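Local coordinates for CRISPR-associated protein CasA/Cse1 (Thermus thermophilus, PDB 4AN8), which is a subunit of the Cascade ribonucleoprotein complex and probably takes part in type I-E CRISPR defence against foreign DNA, at residues R72-G84 against H324-L337. Sequence-based numbering, arbitrary orientation. Where two conformers were deposited one is given.
Sequences RCPEDVLDWWRKG and HAENLQGELEDEGL
Leu-328 is the knob that joins helix 74-83 to helix 320-333, entering a hole made by Pro-74, Val-77, Leu-78 and Trp-81. Its two methyls divide the work: CD2 meets Val-77 CG1 at 3.6 Å and also approaches the six-membered ring of Trp-81, while CD1 lies 3.8 Å from Leu-78 CG. A branched leucine suits this place because it can fill both sides of the hole. The axes of 74-83 and 324-333 cross at -58°. Leu-78 wedges its own branches against the partner helix, CD1 on the aliphatic Glu-331 CB (3.6 Å) and CD2 on Leu-332 CD2. Val-77 CG2 meets the edge of the buried His-324 ring, whose NE2 is satisfied by Leu-204 O.

One turn on, Leu-332 presents CD2 almost exactly over the five-membered ring of Trp-81, a CH-pi contact 3.6 Å from its centroid, and spreads CD1 over the six-membered ring. Trp-81 holds CG anti to its backbone N (chi1 -172°), which carries the flat indole across to the partner helix; Leu-204 of helix 199-206 also packs on it.

Toward the C-terminal end of helix 74-83, Arg-82 NH1 donates to Glu-335 OE1 at 3.0 Å, on the syn side but tilted out of the carboxylate plane, in a bent bond (132°). Its aliphatic CG packs on Leu-337 CD1 (3.7 Å). NH2 forms a salt bridge with Asp-79, its hydrogen bond weak and doubtfully short.

The contact thus has an apolar centre, with the Arg-82 and Glu-335 charges at a solvent-facing margin where water probably weakens their attraction.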
loop_
_atom_site.group_PDB
_atom_site.type_symbol
_atom_site.label_atom_id
_atom_site.label_comp_id
_atom_site.label_asym_id
_atom_site.label_seq_id
_atom_site.Cartn_x
_atom_site.Cartn_y
_atom_site.Cartn_z
ATOM N N ARG A 72 5.031 19.511 13.722
ATOM C CA ARG A 72 4.285 19.409 14.968
ATOM C C ARG A 72 2.821 19.734 14.754
ATOM O O ARG A 72 1.970 19.319 15.520
ATOM C CB ARG A 72 4.847 20.366 16.025
ATOM C CG ARG A 72 6.311 20.168 16.340
ATOM C CD ARG A 72 6.595 18.803 16.951
ATOM N NE ARG A 72 8.028 18.655 17.190
ATOM C CZ ARG A 72 8.620 18.849 18.369
ATOM N NH1 ARG A 72 7.896 19.168 19.432
ATOM N NH2 ARG A 72 9.938 18.706 18.485
ATOM N N CYS A 73 2.526 20.506 13.722
ATOM C CA CYS A 73 1.160 20.980 13.518
ATOM C C CYS A 73 0.815 20.934 12.056
ATOM O O CYS A 73 1.696 21.121 11.237
ATOM C CB CYS A 73 1.032 22.424 13.989
ATOM S SG CYS A 73 1.221 22.583 15.746
ATOM N N PRO A 74 -0.470 20.712 11.729
ATOM C CA PRO A 74 -0.879 20.752 10.323
ATOM C C PRO A 74 -0.602 22.132 9.742
ATOM O O PRO A 74 -0.277 22.221 8.559
ATOM C CB PRO A 74 -2.386 20.470 10.366
ATOM C CG PRO A 74 -2.667 19.918 11.740
ATOM C CD PRO A 74 -1.595 20.441 12.647
ATOM N N GLU A 75 -0.702 23.184 10.555
ATOM C CA GLU A 75 -0.390 24.545 10.102
ATOM C C GLU A 75 1.001 24.649 9.454
ATOM O O GLU A 75 1.173 25.321 8.427
ATOM C CB GLU A 75 -0.507 25.548 11.256
ATOM C CG GLU A 75 -1.941 25.910 11.655
ATOM C CD GLU A 75 -2.678 24.792 12.385
ATOM O OE1 GLU A 75 -2.022 23.880 12.938
ATOM O OE2 GLU A 75 -3.928 24.833 12.410
ATOM N N ASP A 76 1.985 23.979 10.047
ATOM C CA ASP A 76 3.325 23.930 9.477
ATOM C C ASP A 76 3.329 23.352 8.068
ATOM O O ASP A 76 4.041 23.842 7.197
ATOM C CB ASP A 76 4.269 23.124 10.368
ATOM C CG ASP A 76 4.390 23.711 11.753
ATOM O OD1 ASP A 76 4.117 24.914 11.899
ATOM O OD2 ASP A 76 4.735 22.981 12.698
ATOM N N VAL A 77 2.541 22.308 7.844
ATOM C CA VAL A 77 2.524 21.659 6.539
ATOM C C VAL A 77 1.951 22.641 5.527
ATOM O O VAL A 77 2.433 22.741 4.399
ATOM C CB VAL A 77 1.692 20.345 6.566
ATOM C CG1 VAL A 77 1.587 19.762 5.181
ATOM C CG2 VAL A 77 2.343 19.325 7.509
ATOM N N LEU A 78 0.925 23.371 5.960
ATOM C CA LEU A 78 0.269 24.397 5.156
ATOM C C LEU A 78 1.232 25.511 4.754
ATOM O O LEU A 78 1.297 25.906 3.583
ATOM C CB LEU A 78 -0.892 24.997 5.950
ATOM C CG LEU A 78 -2.258 24.360 5.744
ATOM C CD1 LEU A 78 -3.262 24.901 6.746
ATOM C CD2 LEU A 78 -2.715 24.622 4.312
ATOM N N ASP A 79 1.972 26.016 5.731
ATOM C CA ASP A 79 3.053 26.944 5.444
ATOM C C ASP A 79 3.918 26.417 4.302
ATOM O O ASP A 79 4.096 27.099 3.295
ATOM C CB ASP A 79 3.932 27.159 6.684
ATOM C CG ASP A 79 3.380 28.213 7.622
ATOM O OD1 ASP A 79 2.957 29.280 7.132
ATOM O OD2 ASP A 79 3.375 27.981 8.851
ATOM N N TRP A 80 4.471 25.214 4.459
ATOM C CA TRP A 80 5.395 24.697 3.455
ATOM C C TRP A 80 4.698 24.564 2.122
ATOM O O TRP A 80 5.314 24.723 1.078
ATOM C CB TRP A 80 5.991 23.357 3.884
ATOM C CG TRP A 80 6.650 23.465 5.206
ATOM C CD1 TRP A 80 7.190 24.591 5.758
ATOM C CD2 TRP A 80 6.828 22.417 6.167
ATOM N NE1 TRP A 80 7.707 24.307 6.999
ATOM C CE2 TRP A 80 7.492 22.981 7.278
ATOM C CE3 TRP A 80 6.498 21.058 6.192
ATOM C CZ2 TRP A 80 7.819 22.238 8.408
ATOM C CZ3 TRP A 80 6.827 20.317 7.312
ATOM C CH2 TRP A 80 7.484 20.908 8.404
ATOM N N TRP A 81 3.410 24.269 2.162
ATOM C CA TRP A 81 2.626 24.190 0.941
ATOM C C TRP A 81 2.585 25.568 0.286
ATOM O O TRP A 81 2.833 25.701 -0.903
ATOM C CB TRP A 81 1.197 23.714 1.236
ATOM C CG TRP A 81 0.424 23.438 0.009
ATOM C CD1 TRP A 81 0.050 24.345 -0.947
ATOM C CD2 TRP A 81 -0.077 22.163 -0.431
ATOM N NE1 TRP A 81 -0.647 23.715 -1.949
ATOM C CE2 TRP A 81 -0.742 22.376 -1.657
ATOM C CE3 TRP A 81 -0.032 20.865 0.095
ATOM C CZ2 TRP A 81 -1.369 21.330 -2.371
ATOM C CZ3 TRP A 81 -0.646 19.826 -0.626
ATOM C CH2 TRP A 81 -1.303 20.070 -1.838
ATOM N N ARG A 82 2.243 26.586 1.072
ATOM C CA ARG A 82 2.180 27.960 0.574
ATOM C C ARG A 82 3.519 28.416 -0.013
ATOM O O ARG A 82 3.562 28.972 -1.110
ATOM C CB ARG A 82 1.715 28.934 1.670
ATOM C CG ARG A 82 0.202 29.086 1.767
ATOM C CD ARG A 82 -0.217 30.226 2.703
ATOM N NE ARG A 82 0.443 30.087 3.992
ATOM C CZ ARG A 82 -0.064 29.434 5.034
ATOM N NH1 ARG A 82 -1.270 28.877 4.960
ATOM N NH2 ARG A 82 0.635 29.353 6.160
ATOM N N LYS A 83 4.608 28.167 0.707
ATOM C CA LYS A 83 5.933 28.609 0.269
ATOM C C LYS A 83 6.466 27.824 -0.919
ATOM O O LYS A 83 7.411 28.254 -1.576
ATOM C CB LYS A 83 6.928 28.576 1.424
ATOM C CG LYS A 83 7.186 29.945 2.014
ATOM C CD LYS A 83 7.779 29.856 3.405
ATOM C CE LYS A 83 6.696 29.594 4.434
ATOM N NZ LYS A 83 7.279 29.172 5.739
ATOM N N GLY A 84 5.859 26.675 -1.207
ATOM C CA GLY A 84 6.310 25.883 -2.332
ATOM C C GLY A 84 7.564 25.077 -2.048
ATOM O O GLY A 84 8.273 24.680 -2.969
ATOM N N HIS A 324 -5.029 12.947 7.662
ATOM C CA HIS A 324 -4.225 14.173 7.531
ATOM C C HIS A 324 -4.439 14.848 6.164
ATOM O O HIS A 324 -4.664 16.053 6.098
ATOM C CB HIS A 324 -2.748 13.847 7.764
ATOM C CG HIS A 324 -1.797 14.889 7.273
ATOM N ND1 HIS A 324 -1.549 16.059 7.957
ATOM C CD2 HIS A 324 -1.005 14.928 6.174
ATOM C CE1 HIS A 324 -0.646 16.767 7.309
ATOM N NE2 HIS A 324 -0.297 16.103 6.221
ATOM N N ALA A 325 -4.398 14.070 5.085
ATOM C CA ALA A 325 -4.619 14.622 3.751
ATOM C C ALA A 325 -6.012 15.264 3.660
ATOM O O ALA A 325 -6.163 16.382 3.160
ATOM C CB ALA A 325 -4.454 13.548 2.678
ATOM N N GLU A 326 -7.015 14.556 4.158
ATOM C CA GLU A 326 -8.384 15.068 4.153
ATOM C C GLU A 326 -8.453 16.431 4.853
ATOM O O GLU A 326 -8.981 17.396 4.296
ATOM C CB GLU A 326 -9.329 14.059 4.808
ATOM C CG GLU A 326 -10.767 14.129 4.321
ATOM C CD GLU A 326 -11.675 14.943 5.236
ATOM O OE1 GLU A 326 -11.188 15.502 6.246
ATOM O OE2 GLU A 326 -12.885 15.011 4.944
ATOM N N ASN A 327 -7.906 16.517 6.062
ATOM C CA ASN A 327 -7.879 17.772 6.806
ATOM C C ASN A 327 -7.130 18.874 6.039
ATOM O O ASN A 327 -7.646 19.981 5.843
ATOM C CB ASN A 327 -7.274 17.541 8.189
ATOM C CG ASN A 327 -7.230 18.798 9.032
ATOM O OD1 ASN A 327 -6.151 19.266 9.406
ATOM N ND2 ASN A 327 -8.408 19.352 9.348
ATOM N N LEU A 328 -5.924 18.564 5.582
ATOM C CA LEU A 328 -5.200 19.494 4.742
ATOM C C LEU A 328 -6.040 19.953 3.539
ATOM O O LEU A 328 -6.007 21.125 3.154
ATOM C CB LEU A 328 -3.889 18.872 4.255
ATOM C CG LEU A 328 -2.766 19.871 4.002
ATOM C CD1 LEU A 328 -2.415 20.603 5.312
ATOM C CD2 LEU A 328 -1.522 19.174 3.420
ATOM N N GLN A 329 -6.780 19.037 2.931
ATOM C CA GLN A 329 -7.526 19.407 1.736
ATOM C C GLN A 329 -8.607 20.439 2.060
ATOM O O GLN A 329 -8.875 21.344 1.269
ATOM C CB GLN A 329 -8.125 18.182 1.051
ATOM C CG GLN A 329 -8.871 18.526 -0.236
ATOM C CD GLN A 329 -9.238 17.292 -1.045
ATOM O OE1 GLN A 329 -8.892 17.191 -2.216
ATOM N NE2 GLN A 329 -9.921 16.339 -0.417
ATOM N N GLY A 330 -9.222 20.297 3.230
ATOM C CA GLY A 330 -10.187 21.271 3.710
ATOM C C GLY A 330 -9.574 22.647 3.930
ATOM O O GLY A 330 -10.109 23.652 3.471
ATOM N N GLU A 331 -8.438 22.686 4.621
ATOM C CA GLU A 331 -7.740 23.941 4.899
ATOM C C GLU A 331 -7.231 24.638 3.623
ATOM O O GLU A 331 -7.162 25.868 3.558
ATOM C CB GLU A 331 -6.604 23.715 5.901
ATOM C CG GLU A 331 -7.066 23.141 7.241
ATOM C CD GLU A 331 -7.882 24.132 8.067
ATOM O OE1 GLU A 331 -7.351 25.221 8.381
ATOM O OE2 GLU A 331 -9.050 23.828 8.409
ATOM N N LEU A 332 -6.883 23.861 2.606
ATOM C CA LEU A 332 -6.463 24.457 1.354
ATOM C C LEU A 332 -7.682 25.050 0.665
ATOM O O LEU A 332 -7.572 26.021 -0.086
ATOM C CB LEU A 332 -5.795 23.428 0.446
ATOM C CG LEU A 332 -4.462 22.819 0.874
ATOM C CD1 LEU A 332 -4.248 21.508 0.115
ATOM C CD2 LEU A 332 -3.309 23.787 0.651
ATOM N N GLU A 333 -8.846 24.464 0.923
ATOM C CA GLU A 333 -10.091 24.939 0.328
ATOM C C GLU A 333 -10.547 26.263 0.926
ATOM O O GLU A 333 -11.105 27.104 0.227
ATOM C CB GLU A 333 -11.196 23.888 0.471
ATOM C CG GLU A 333 -11.517 23.153 -0.816
ATOM C CD GLU A 333 -12.397 21.941 -0.594
ATOM O OE1 GLU A 333 -13.301 21.999 0.266
ATOM O OE2 GLU A 333 -12.174 20.925 -1.280
ATOM N N ASP A 334 -10.314 26.448 2.220
ATOM C CA ASP A 334 -10.711 27.685 2.893
ATOM C C ASP A 334 -9.769 28.825 2.518
ATOM O O ASP A 334 -9.900 29.944 3.007
ATOM C CB ASP A 334 -10.715 27.505 4.414
ATOM C CG ASP A 334 -11.703 26.442 4.881
ATOM O OD1 ASP A 334 -12.528 25.977 4.054
ATOM O OD2 ASP A 334 -11.658 26.079 6.078
ATOM N N GLU A 335 -8.813 28.534 1.647
ATOM C CA GLU A 335 -7.799 29.504 1.265
ATOM C C GLU A 335 -7.834 29.703 -0.239
ATOM O O GLU A 335 -7.066 30.491 -0.785
ATOM C CB GLU A 335 -6.419 29.007 1.687
ATOM C CG GLU A 335 -5.638 29.969 2.545
ATOM C CD GLU A 335 -4.212 29.500 2.772
ATOM O OE1 GLU A 335 -3.982 28.710 3.714
ATOM O OE2 GLU A 335 -3.318 29.919 2.000
ATOM N N GLY A 336 -8.728 28.982 -0.906
ATOM C CA GLY A 336 -8.834 29.046 -2.348
ATOM C C GLY A 336 -7.627 28.451 -3.045
ATOM O O GLY A 336 -7.483 28.589 -4.259
ATOM N N LEU A 337 -6.760 27.788 -2.278
ATOM C CA LEU A 337 -5.569 27.142 -2.824
ATOM C C LEU A 337 -5.880 25.748 -3.366
ATOM O O LEU A 337 -4.977 24.918 -3.508
ATOM C CB LEU A 337 -4.479 27.017 -1.756
ATOM C CG LEU A 337 -3.675 28.237 -1.297
ATOM C CD1 LEU A 337 -2.505 27.808 -0.403
ATOM C CD2 LEU A 337 -3.170 29.044 -2.504
#